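PDB 2OKX: rhamnosidase B from Bacillus sp., which probably hydrolyses terminal alpha-L-rhamnose residues from rhamnosides, as an alpha-L-rhamnosidase of glycoside hydrolase family 78. Local coordinates for residues W6-G14 with T121-T131; I44-N55 with R87-F97. All blocks are in the same frame, centred on the assembly; numbering follows the deposited sequence.

Contact 1 (W6-G14 with T121-T131); sequences WNASWIWGG and TLAATDAAWRT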
loop_
_atom_site.group_PDB
_atom_site.type_symbol
_atom_site.label_atom_id
_atom_site.label_comp_id
_atom_site.label_asym_id
_atom_site.label_seq_id
_atom_site.Cartn_x
_atom_site.Cartn_y
_atom_site.Cartn_z
ATOM N N TRP A 6 5.653 1.698 -32.904
ATOM C CA TRP A 6 6.704 0.796 -32.505
ATOM C C TRP A 6 7.284 -0.054 -33.641
ATOM O O TRP A 6 6.577 -0.448 -34.574
ATOM C CB TRP A 6 6.182 -0.130 -31.402
ATOM C CG TRP A 6 5.825 0.587 -30.135
ATOM C CD1 TRP A 6 4.706 1.332 -29.888
ATOM C CD2 TRP A 6 6.596 0.609 -28.935
ATOM N NE1 TRP A 6 4.731 1.809 -28.600
ATOM C CE2 TRP A 6 5.882 1.379 -27.992
ATOM C CE3 TRP A 6 7.822 0.051 -28.565
ATOM C CZ2 TRP A 6 6.357 1.608 -26.691
ATOM C CZ3 TRP A 6 8.298 0.277 -27.267
ATOM C CH2 TRP A 6 7.560 1.050 -26.349
ATOM N N ASN A 7 8.576 -0.337 -33.529
ATOM C CA ASN A 7 9.297 -1.155 -34.494
ATOM C C ASN A 7 9.940 -2.279 -33.703
ATOM O O ASN A 7 11.003 -2.784 -34.059
ATOM C CB ASN A 7 10.382 -0.335 -35.195
ATOM C CG ASN A 7 9.815 0.832 -35.968
ATOM O OD1 ASN A 7 9.025 0.649 -36.895
ATOM N ND2 ASN A 7 10.210 2.045 -35.589
ATOM N N ALA A 8 9.287 -2.647 -32.608
ATOM C CA ALA A 8 9.768 -3.712 -31.742
ATOM C C ALA A 8 8.601 -4.644 -31.462
ATOM O O ALA A 8 7.445 -4.290 -31.697
ATOM C CB ALA A 8 10.305 -3.131 -30.437
ATOM N N SER A 9 8.904 -5.832 -30.955
ATOM C CA SER A 9 7.865 -6.805 -30.660
ATOM C C SER A 9 7.874 -7.239 -29.204
ATOM O O SER A 9 8.927 -7.284 -28.567
ATOM C CB SER A 9 8.046 -8.039 -31.549
ATOM O OG SER A 9 8.053 -7.681 -32.919
ATOM N N TRP A 10 6.691 -7.544 -28.678
ATOM C CA TRP A 10 6.579 -8.031 -27.312
ATOM C C TRP A 10 7.231 -9.407 -27.337
ATOM O O TRP A 10 6.942 -10.214 -28.226
ATOM C CB TRP A 10 5.118 -8.206 -26.899
ATOM C CG TRP A 10 4.428 -6.975 -26.421
ATOM C CD1 TRP A 10 3.633 -6.141 -27.146
ATOM C CD2 TRP A 10 4.429 -6.467 -25.080
ATOM N NE1 TRP A 10 3.127 -5.146 -26.341
ATOM C CE2 TRP A 10 3.602 -5.324 -25.067
ATOM C CE3 TRP A 10 5.045 -6.872 -23.889
ATOM C CZ2 TRP A 10 3.374 -4.578 -23.905
ATOM C CZ3 TRP A 10 4.817 -6.129 -22.730
ATOM C CH2 TRP A 10 3.989 -4.997 -22.750
ATOM N N ILE A 11 8.106 -9.680 -26.379
ATOM C CA ILE A 11 8.765 -10.975 -26.329
ATOM C C ILE A 11 8.724 -11.584 -24.937
ATOM O O ILE A 11 8.568 -10.882 -23.934
ATOM C CB ILE A 11 10.244 -10.883 -26.761
ATOM C CG1 ILE A 11 11.015 -9.975 -25.799
ATOM C CG2 ILE A 11 10.339 -10.365 -28.186
ATOM C CD1 ILE A 11 12.513 -9.930 -26.063
ATOM N N TRP A 12 8.853 -12.901 -24.888
ATOM C CA TRP A 12 8.868 -13.620 -23.628
ATOM C C TRP A 12 9.739 -14.851 -23.843
ATOM O O TRP A 12 10.455 -14.935 -24.843
ATOM C CB TRP A 12 7.448 -14.023 -23.212
ATOM C CG TRP A 12 7.373 -14.531 -21.797
ATOM C CD1 TRP A 12 6.940 -15.761 -21.386
ATOM C CD2 TRP A 12 7.788 -13.835 -20.613
ATOM N NE1 TRP A 12 7.068 -15.878 -20.020
ATOM C CE2 TRP A 12 7.585 -14.711 -19.521
ATOM C CE3 TRP A 12 8.313 -12.559 -20.368
ATOM C CZ2 TRP A 12 7.890 -14.350 -18.203
ATOM C CZ3 TRP A 12 8.618 -12.200 -19.053
ATOM C CH2 TRP A 12 8.404 -13.095 -17.990
ATOM N N GLY A 13 9.690 -15.789 -22.906
ATOM C CA GLY A 13 10.482 -17.000 -23.018
ATOM C C GLY A 13 9.803 -18.120 -22.259
ATOM O O GLY A 13 8.916 -17.866 -21.447
ATOM N N GLY A 14 10.210 -19.360 -22.513
ATOM C CA GLY A 14 9.594 -20.485 -21.831
ATOM C C GLY A 14 8.292 -20.884 -22.502
ATOM O O GLY A 14 7.839 -20.212 -23.428
ATOM N N THR A 121 15.749 3.386 -35.671
ATOM C CA THR A 121 15.706 2.370 -34.631
ATOM C C THR A 121 17.090 1.739 -34.539
ATOM O O THR A 121 17.578 1.167 -35.511
ATOM C CB THR A 121 14.677 1.271 -34.965
ATOM O OG1 THR A 121 13.364 1.840 -34.986
ATOM C CG2 THR A 121 14.730 0.150 -33.933
ATOM N N LEU A 122 17.721 1.849 -33.375
ATOM C CA LEU A 122 19.056 1.290 -33.181
ATOM C C LEU A 122 18.984 -0.116 -32.599
ATOM O O LEU A 122 19.907 -0.912 -32.756
ATOM C CB LEU A 122 19.871 2.185 -32.246
ATOM C CG LEU A 122 19.911 3.675 -32.594
ATOM C CD1 LEU A 122 20.715 4.414 -31.532
ATOM C CD2 LEU A 122 20.520 3.878 -33.976
ATOM N N ALA A 123 17.883 -0.413 -31.920
ATOM C CA ALA A 123 17.690 -1.722 -31.316
ATOM C C ALA A 123 16.213 -1.915 -31.021
ATOM O O ALA A 123 15.478 -0.946 -30.824
ATOM C CB ALA A 123 18.500 -1.833 -30.037
ATOM N N ALA A 124 15.781 -3.171 -30.997
ATOM C CA ALA A 124 14.384 -3.486 -30.734
ATOM C C ALA A 124 14.241 -4.938 -30.308
ATOM O O ALA A 124 14.910 -5.824 -30.840
ATOM C CB ALA A 124 13.542 -3.217 -31.981
ATOM N N THR A 125 13.364 -5.178 -29.340
ATOM C CA THR A 125 13.134 -6.523 -28.839
ATOM C C THR A 125 12.496 -7.409 -29.909
ATOM O O THR A 125 11.545 -7.005 -30.580
ATOM C CB THR A 125 12.215 -6.499 -27.601
ATOM O OG1 THR A 125 11.038 -5.740 -27.898
ATOM C CG2 THR A 125 12.931 -5.870 -26.414
ATOM N N ASP A 126 13.037 -8.614 -30.060
ATOM C CA ASP A 126 12.533 -9.583 -31.024
ATOM C C ASP A 126 13.207 -10.929 -30.797
ATOM O O ASP A 126 14.008 -11.078 -29.874
ATOM C CB ASP A 126 12.768 -9.097 -32.463
ATOM C CG ASP A 126 14.238 -8.957 -32.809
ATOM O OD1 ASP A 126 14.535 -8.349 -33.859
ATOM O OD2 ASP A 126 15.096 -9.455 -32.051
ATOM N N ALA A 127 12.879 -11.902 -31.640
ATOM C CA ALA A 127 13.424 -13.253 -31.530
ATOM C C ALA A 127 14.950 -13.327 -31.465
ATOM O O ALA A 127 15.503 -14.355 -31.072
ATOM C CB ALA A 127 12.911 -14.108 -32.688
ATOM N N ALA A 128 15.625 -12.246 -31.845
ATOM C CA ALA A 128 17.084 -12.214 -31.823
ATOM C C ALA A 128 17.626 -12.089 -30.402
ATOM O O ALA A 128 18.773 -12.451 -30.132
ATOM C CB ALA A 128 17.595 -11.066 -32.680
ATOM N N TRP A 129 16.801 -11.573 -29.496
ATOM C CA TRP A 129 17.203 -11.411 -28.103
ATOM C C TRP A 129 17.305 -12.759 -27.401
ATOM O O TRP A 129 16.691 -13.738 -27.822
ATOM C CB TRP A 129 16.201 -10.522 -27.364
ATOM C CG TRP A 129 16.330 -9.064 -27.683
ATOM C CD1 TRP A 129 16.418 -8.499 -28.922
ATOM C CD2 TRP A 129 16.353 -7.982 -26.745
ATOM N NE1 TRP A 129 16.493 -7.130 -28.815
ATOM C CE2 TRP A 129 16.455 -6.785 -27.490
ATOM C CE3 TRP A 129 16.296 -7.906 -25.346
ATOM C CZ2 TRP A 129 16.500 -5.523 -26.881
ATOM C CZ3 TRP A 129 16.340 -6.651 -24.742
ATOM C CH2 TRP A 129 16.442 -5.479 -25.512
ATOM N N ARG A 130 18.086 -12.794 -26.327
ATOM C CA ARG A 130 18.290 -14.006 -25.539
ATOM C C ARG A 130 17.496 -13.886 -24.243
ATOM O O ARG A 130 17.262 -12.776 -23.754
ATOM C CB ARG A 130 19.769 -14.164 -25.197
ATOM C CG ARG A 130 20.705 -14.136 -26.393
ATOM C CD ARG A 130 20.828 -15.503 -27.030
ATOM N NE ARG A 130 21.915 -15.538 -28.004
ATOM C CZ ARG A 130 22.440 -16.656 -28.494
ATOM N NH1 ARG A 130 21.978 -17.835 -28.101
ATOM N NH2 ARG A 130 23.433 -16.595 -29.370
ATOM N N THR A 131 17.096 -15.023 -23.682
ATOM C CA THR A 131 16.333 -15.024 -22.439
ATOM C C THR A 131 16.472 -16.319 -21.647
ATOM O O THR A 131 16.600 -17.405 -22.217
ATOM C CB THR A 131 14.833 -14.774 -22.703
ATOM O OG1 THR A 131 14.125 -14.759 -21.457
ATOM C CG2 THR A 131 14.255 -15.866 -23.593
#
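Thr121 stands beside Asn7, its OG1 3.7 Å from Asn7 CB. That hydroxyl is hydrogen-bonded to Glu114, whose carboxylate also takes the backbone N of Asn7. Ala124 CB lies 3.6 Å from Ala8 CB. Thr125 makes the main grip. Thr125 O receives Ser9 N at 2.9 Å in a nearly straight bond (164°), and Thr125 OG1 gives a 2.7 Å bond back to Ser9 O. The hydroxyl reaches that carbonyl because chi1 of 51° sets OG1 between the backbone N and the carbonyl carbon, where it also bonds Ala113 N. Thr125 CB packs 3.8 Å from Ile11 CD1. With an alanine here, Ser9 O and Ala113 N would each probably lose a partner, and the Trp129 ring the methyl CG2 that lies over one face beside Ile11 CD1. Ile11 CG2 rests 3.7 Å from Asp126 CA, at the start of a type I turn that Asp126 OD2 braces as an Asx turn. Trp129 closes the turn, offering CB to Ile11 CD1, and Thr131 CG2 lies 4.0 Å from Gly13 CA. Direct bonding across the segments sits at Ser9 and Thr125, fixed against each other by a two-way exchange; Glu114 links Asn7 to Thr121, and apolar contacts carry the rest.

Contact 2 (I44-N55 with R87-F97); sequences ITADSRYVLFVN and RNTIAVLVLHF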
loop_
_atom_site.group_PDB
_atom_site.type_symbol
_atom_site.label_atom_id
_atom_site.label_comp_id
_atom_site.label_asym_id
_atom_site.label_seq_id
_atom_site.Cartn_x
_atom_site.Cartn_y
_atom_site.Cartn_z
ATOM N N ILE A 44 10.283 1.629 -23.244
ATOM C CA ILE A 44 10.061 0.295 -22.708
ATOM C C ILE A 44 8.883 0.143 -21.750
ATOM O O ILE A 44 8.471 1.090 -21.077
ATOM C CB ILE A 44 11.338 -0.179 -21.965
ATOM C CG1 ILE A 44 11.113 -1.541 -21.304
ATOM C CG2 ILE A 44 11.729 0.855 -20.908
ATOM C CD1 ILE A 44 12.345 -2.074 -20.581
ATOM N N THR A 45 8.340 -1.068 -21.720
ATOM C CA THR A 45 7.263 -1.427 -20.810
ATOM C C THR A 45 7.336 -2.940 -20.681
ATOM O O THR A 45 7.977 -3.606 -21.494
ATOM C CB THR A 45 5.866 -0.991 -21.310
ATOM O OG1 THR A 45 4.922 -1.148 -20.242
ATOM C CG2 THR A 45 5.414 -1.836 -22.492
ATOM N N ALA A 46 6.714 -3.485 -19.646
ATOM C CA ALA A 46 6.745 -4.920 -19.441
ATOM C C ALA A 46 5.573 -5.371 -18.588
ATOM O O ALA A 46 4.845 -4.556 -18.027
ATOM C CB ALA A 46 8.051 -5.326 -18.783
ATOM N N ASP A 47 5.398 -6.682 -18.513
ATOM C CA ASP A 47 4.333 -7.293 -17.730
ATOM C C ASP A 47 5.033 -8.376 -16.916
ATOM O O ASP A 47 5.541 -9.334 -17.499
ATOM C CB ASP A 47 3.294 -7.925 -18.668
ATOM C CG ASP A 47 2.090 -8.462 -17.923
ATOM O OD1 ASP A 47 2.288 -9.079 -16.860
ATOM O OD2 ASP A 47 0.951 -8.277 -18.403
ATOM N N SER A 48 5.035 -8.275 -15.585
ATOM C CA SER A 48 4.377 -7.213 -14.821
ATOM C C SER A 48 5.217 -5.962 -14.540
ATOM O O SER A 48 4.709 -4.839 -14.613
ATOM C CB SER A 48 3.899 -7.782 -13.483
ATOM O OG SER A 48 3.267 -9.036 -13.655
ATOM N N ARG A 49 6.482 -6.164 -14.185
ATOM C CA ARG A 49 7.394 -5.058 -13.876
ATOM C C ARG A 49 8.798 -5.360 -14.412
ATOM O O ARG A 49 9.123 -6.514 -14.687
ATOM C CB ARG A 49 7.466 -4.850 -12.359
ATOM C CG ARG A 49 6.133 -4.538 -11.682
ATOM C CD ARG A 49 5.627 -3.154 -12.046
ATOM N NE ARG A 49 4.453 -2.772 -11.265
ATOM C CZ ARG A 49 3.200 -2.799 -11.710
ATOM N NH1 ARG A 49 2.934 -3.190 -12.952
ATOM N NH2 ARG A 49 2.209 -2.426 -10.911
ATOM N N TYR A 50 9.636 -4.331 -14.544
ATOM C CA TYR A 50 10.988 -4.534 -15.052
ATOM C C TYR A 50 12.060 -3.720 -14.331
ATOM O O TYR A 50 11.765 -2.746 -13.643
ATOM C CB TYR A 50 11.064 -4.162 -16.537
ATOM C CG TYR A 50 11.038 -2.663 -16.783
ATOM C CD1 TYR A 50 9.846 -1.996 -17.059
ATOM C CD2 TYR A 50 12.203 -1.902 -16.679
ATOM C CE1 TYR A 50 9.813 -0.607 -17.223
ATOM C CE2 TYR A 50 12.181 -0.514 -16.836
ATOM C CZ TYR A 50 10.984 0.124 -17.106
ATOM O OH TYR A 50 10.963 1.494 -17.238
ATOM N N VAL A 51 13.306 -4.144 -14.519
ATOM C CA VAL A 51 14.487 -3.457 -14.008
ATOM C C VAL A 51 15.386 -3.361 -15.249
ATOM O O VAL A 51 15.785 -4.383 -15.815
ATOM C CB VAL A 51 15.219 -4.249 -12.916
ATOM C CG1 VAL A 51 16.482 -3.496 -12.514
ATOM C CG2 VAL A 51 14.314 -4.436 -11.699
ATOM N N LEU A 52 15.689 -2.138 -15.671
ATOM C CA LEU A 52 16.491 -1.906 -16.871
ATOM C C LEU A 52 17.978 -1.645 -16.658
ATOM O O LEU A 52 18.367 -0.859 -15.788
ATOM C CB LEU A 52 15.898 -0.733 -17.656
ATOM C CG LEU A 52 16.695 -0.201 -18.855
ATOM C CD1 LEU A 52 16.700 -1.242 -19.973
ATOM C CD2 LEU A 52 16.072 1.104 -19.344
ATOM N N PHE A 53 18.799 -2.305 -17.477
ATOM C CA PHE A 53 20.249 -2.155 -17.434
ATOM C C PHE A 53 20.762 -1.791 -18.826
ATOM O O PHE A 53 20.351 -2.388 -19.824
ATOM C CB PHE A 53 20.935 -3.455 -17.004
ATOM C CG PHE A 53 20.589 -3.907 -15.617
ATOM C CD1 PHE A 53 19.432 -4.642 -15.379
ATOM C CD2 PHE A 53 21.435 -3.625 -14.549
ATOM C CE1 PHE A 53 19.125 -5.094 -14.098
ATOM C CE2 PHE A 53 21.137 -4.072 -13.264
ATOM C CZ PHE A 53 19.980 -4.808 -13.039
ATOM N N VAL A 54 21.647 -0.804 -18.895
ATOM C CA VAL A 54 22.230 -0.398 -20.168
ATOM C C VAL A 54 23.736 -0.478 -19.995
ATOM O O VAL A 54 24.330 0.295 -19.242
ATOM C CB VAL A 54 21.828 1.036 -20.560
ATOM C CG1 VAL A 54 22.480 1.410 -21.883
ATOM C CG2 VAL A 54 20.312 1.140 -20.679
ATOM N N ASN A 55 24.342 -1.436 -20.688
ATOM C CA ASN A 55 25.774 -1.662 -20.608
ATOM C C ASN A 55 26.185 -2.001 -19.185
ATOM O O ASN A 55 27.252 -1.604 -18.720
ATOM C CB ASN A 55 26.547 -0.442 -21.122
ATOM C CG ASN A 55 26.511 -0.335 -22.631
ATOM O OD1 ASN A 55 26.762 -1.315 -23.333
ATOM N ND2 ASN A 55 26.203 0.851 -23.140
ATOM N N ARG A 87 29.885 -2.001 -29.741
ATOM C CA ARG A 87 28.790 -2.873 -29.336
ATOM C C ARG A 87 28.250 -2.480 -27.966
ATOM O O ARG A 87 29.011 -2.285 -27.019
ATOM C CB ARG A 87 29.262 -4.330 -29.313
ATOM C CG ARG A 87 28.303 -5.299 -28.635
ATOM C CD ARG A 87 28.769 -6.735 -28.818
ATOM N NE ARG A 87 28.102 -7.659 -27.906
ATOM C CZ ARG A 87 28.312 -7.698 -26.593
ATOM N NH1 ARG A 87 27.658 -8.571 -25.837
ATOM N NH2 ARG A 87 29.182 -6.866 -26.034
ATOM N N ASN A 88 26.930 -2.361 -27.884
ATOM C CA ASN A 88 26.239 -1.992 -26.654
ATOM C C ASN A 88 25.323 -3.134 -26.239
ATOM O O ASN A 88 24.830 -3.878 -27.086
ATOM C CB ASN A 88 25.412 -0.727 -26.880
ATOM C CG ASN A 88 26.265 0.525 -26.942
ATOM O OD1 ASN A 88 26.499 1.178 -25.926
ATOM N ND2 ASN A 88 26.743 0.858 -28.134
ATOM N N THR A 89 25.095 -3.268 -24.936
ATOM C CA THR A 89 24.241 -4.330 -24.428
ATOM C C THR A 89 23.085 -3.826 -23.569
ATOM O O THR A 89 23.277 -3.025 -22.651
ATOM C CB THR A 89 25.051 -5.330 -23.591
ATOM O OG1 THR A 89 26.101 -5.882 -24.395
ATOM C CG2 THR A 89 24.153 -6.456 -23.085
ATOM N N ILE A 90 21.883 -4.302 -23.881
ATOM C CA ILE A 90 20.688 -3.949 -23.128
ATOM C C ILE A 90 20.280 -5.207 -22.379
ATOM O O ILE A 90 20.147 -6.276 -22.979
ATOM C CB ILE A 90 19.522 -3.533 -24.046
ATOM C CG1 ILE A 90 19.946 -2.374 -24.951
ATOM C CG2 ILE A 90 18.322 -3.132 -23.201
ATOM C CD1 ILE A 90 20.366 -1.122 -24.198
ATOM N N ALA A 91 20.100 -5.084 -21.068
ATOM C CA ALA A 91 19.709 -6.218 -20.241
ATOM C C ALA A 91 18.493 -5.832 -19.419
ATOM O O ALA A 91 18.415 -4.722 -18.889
ATOM C CB ALA A 91 20.852 -6.619 -19.326
ATOM N N VAL A 92 17.539 -6.747 -19.309
ATOM C CA VAL A 92 16.330 -6.463 -18.557
ATOM C C VAL A 92 15.893 -7.630 -17.693
ATOM O O VAL A 92 15.985 -8.792 -18.100
ATOM C CB VAL A 92 15.149 -6.120 -19.492
ATOM C CG1 VAL A 92 13.936 -5.712 -18.661
ATOM C CG2 VAL A 92 15.541 -5.020 -20.469
ATOM N N LEU A 93 15.429 -7.310 -16.492
ATOM C CA LEU A 93 14.910 -8.313 -15.577
ATOM C C LEU A 93 13.419 -8.027 -15.544
ATOM O O LEU A 93 13.009 -6.917 -15.214
ATOM C CB LEU A 93 15.483 -8.144 -14.169
ATOM C CG LEU A 93 14.812 -9.050 -13.126
ATOM C CD1 LEU A 93 15.183 -10.499 -13.403
ATOM C CD2 LEU A 93 15.250 -8.655 -11.722
ATOM N N VAL A 94 12.605 -9.009 -15.912
ATOM C CA VAL A 94 11.167 -8.809 -15.894
ATOM C C VAL A 94 10.540 -9.718 -14.849
ATOM O O VAL A 94 10.787 -10.925 -14.830
ATOM C CB VAL A 94 10.528 -9.104 -17.277
ATOM C CG1 VAL A 94 9.011 -8.976 -17.190
ATOM C CG2 VAL A 94 11.073 -8.138 -18.323
ATOM N N LEU A 95 9.756 -9.123 -13.957
ATOM C CA LEU A 95 9.070 -9.885 -12.922
ATOM C C LEU A 95 7.643 -10.082 -13.411
ATOM O O LEU A 95 6.946 -9.106 -13.676
ATOM C CB LEU A 95 9.025 -9.112 -11.595
ATOM C CG LEU A 95 10.298 -8.739 -10.831
ATOM C CD1 LEU A 95 11.045 -7.626 -11.564
ATOM C CD2 LEU A 95 9.915 -8.279 -9.429
ATOM N N HIS A 96 7.214 -11.329 -13.576
ATOM C CA HIS A 96 5.837 -11.566 -13.995
ATOM C C HIS A 96 5.112 -12.238 -12.842
ATOM O O HIS A 96 5.479 -13.332 -12.428
ATOM C CB HIS A 96 5.750 -12.459 -15.231
ATOM C CG HIS A 96 4.350 -12.642 -15.717
ATOM N ND1 HIS A 96 3.643 -11.629 -16.332
ATOM C CD2 HIS A 96 3.482 -13.670 -15.567
ATOM C CE1 HIS A 96 2.399 -12.024 -16.531
ATOM N NE2 HIS A 96 2.274 -13.258 -16.075
ATOM N N PHE A 97 4.076 -11.584 -12.331
ATOM C CA PHE A 97 3.332 -12.116 -11.199
ATOM C C PHE A 97 2.492 -13.347 -11.527
ATOM O O PHE A 97 2.465 -14.304 -10.755
ATOM C CB PHE A 97 2.428 -11.029 -10.602
ATOM C CG PHE A 97 3.168 -9.792 -10.158
ATOM C CD1 PHE A 97 4.421 -9.888 -9.556
ATOM C CD2 PHE A 97 2.595 -8.533 -10.311
ATOM C CE1 PHE A 97 5.095 -8.744 -9.110
ATOM C CE2 PHE A 97 3.258 -7.384 -9.870
ATOM C CZ PHE A 97 4.509 -7.492 -9.267
#
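The Phe97 ring carries Ser48 CB over one face, 3.9 Å from the centroid in a CH-pi contact, while Phe97 N gives an almost linear bond (176°) to Ser48 OG. The His96 ring points its edge at Asp47: ND1 donates to Asp47 O at 3.2 Å from above that carbonyl's plane, and NE2 bonds Ser18. Phe53 has Ala91 O in its plane at the edge, 3.7 Å from Phe53 CD1. Ile44 CD1 covers one face of the Tyr50 ring, whose hydroxyl bonds Asp74. With CG anti to the carbonyl carbon (chi1 -75°), Asn55 brings its amide to that of Asn88, the two planes 49° apart; Asn55 ND2 meets Asn88 OD1 on a lone pair at 2.8 Å and also bonds Gln81, while Asn55 OD1 takes Thr89 N. Regular antiparallel ladder bonds finish in a classic beta bulge after the cis peptide before Ser48, where Leu95 O accepts both Ser48 N and Arg49 N. Ile90, Val92 and Val94 share a face with Leu52 and Val54, and Ala46 CB sits 4.1 Å from Val94 CG1. With strand 41-47 in the facing sheet, this is the interior of a beta sandwich, consistent with the galactose-binding-like N-terminal domain.

Contact 2 lies almost wholly in the core, whereas contact 1 is only partly buried, with Asn7 exposed. Both touch the same two sheets: contact 2 pairs neighbouring strands within the seven-stranded sheet and packs strand 41-47 against them, while contact 1 ties one outermost strand of that sheet, 9-12, to the chain that leaves strand 120-124 of the other sheet and returns to the first at strand 130-133. The chemistry follows: a long ladder with aliphatic filling in contact 2, a single backbone pairing helped by one hydroxyl in contact 1. Tryptophans of contact 1 join them, Trp10 CH2 lying 3.5 Å from Thr45 CG2. In sequence, contact 2 is nested inside contact 1.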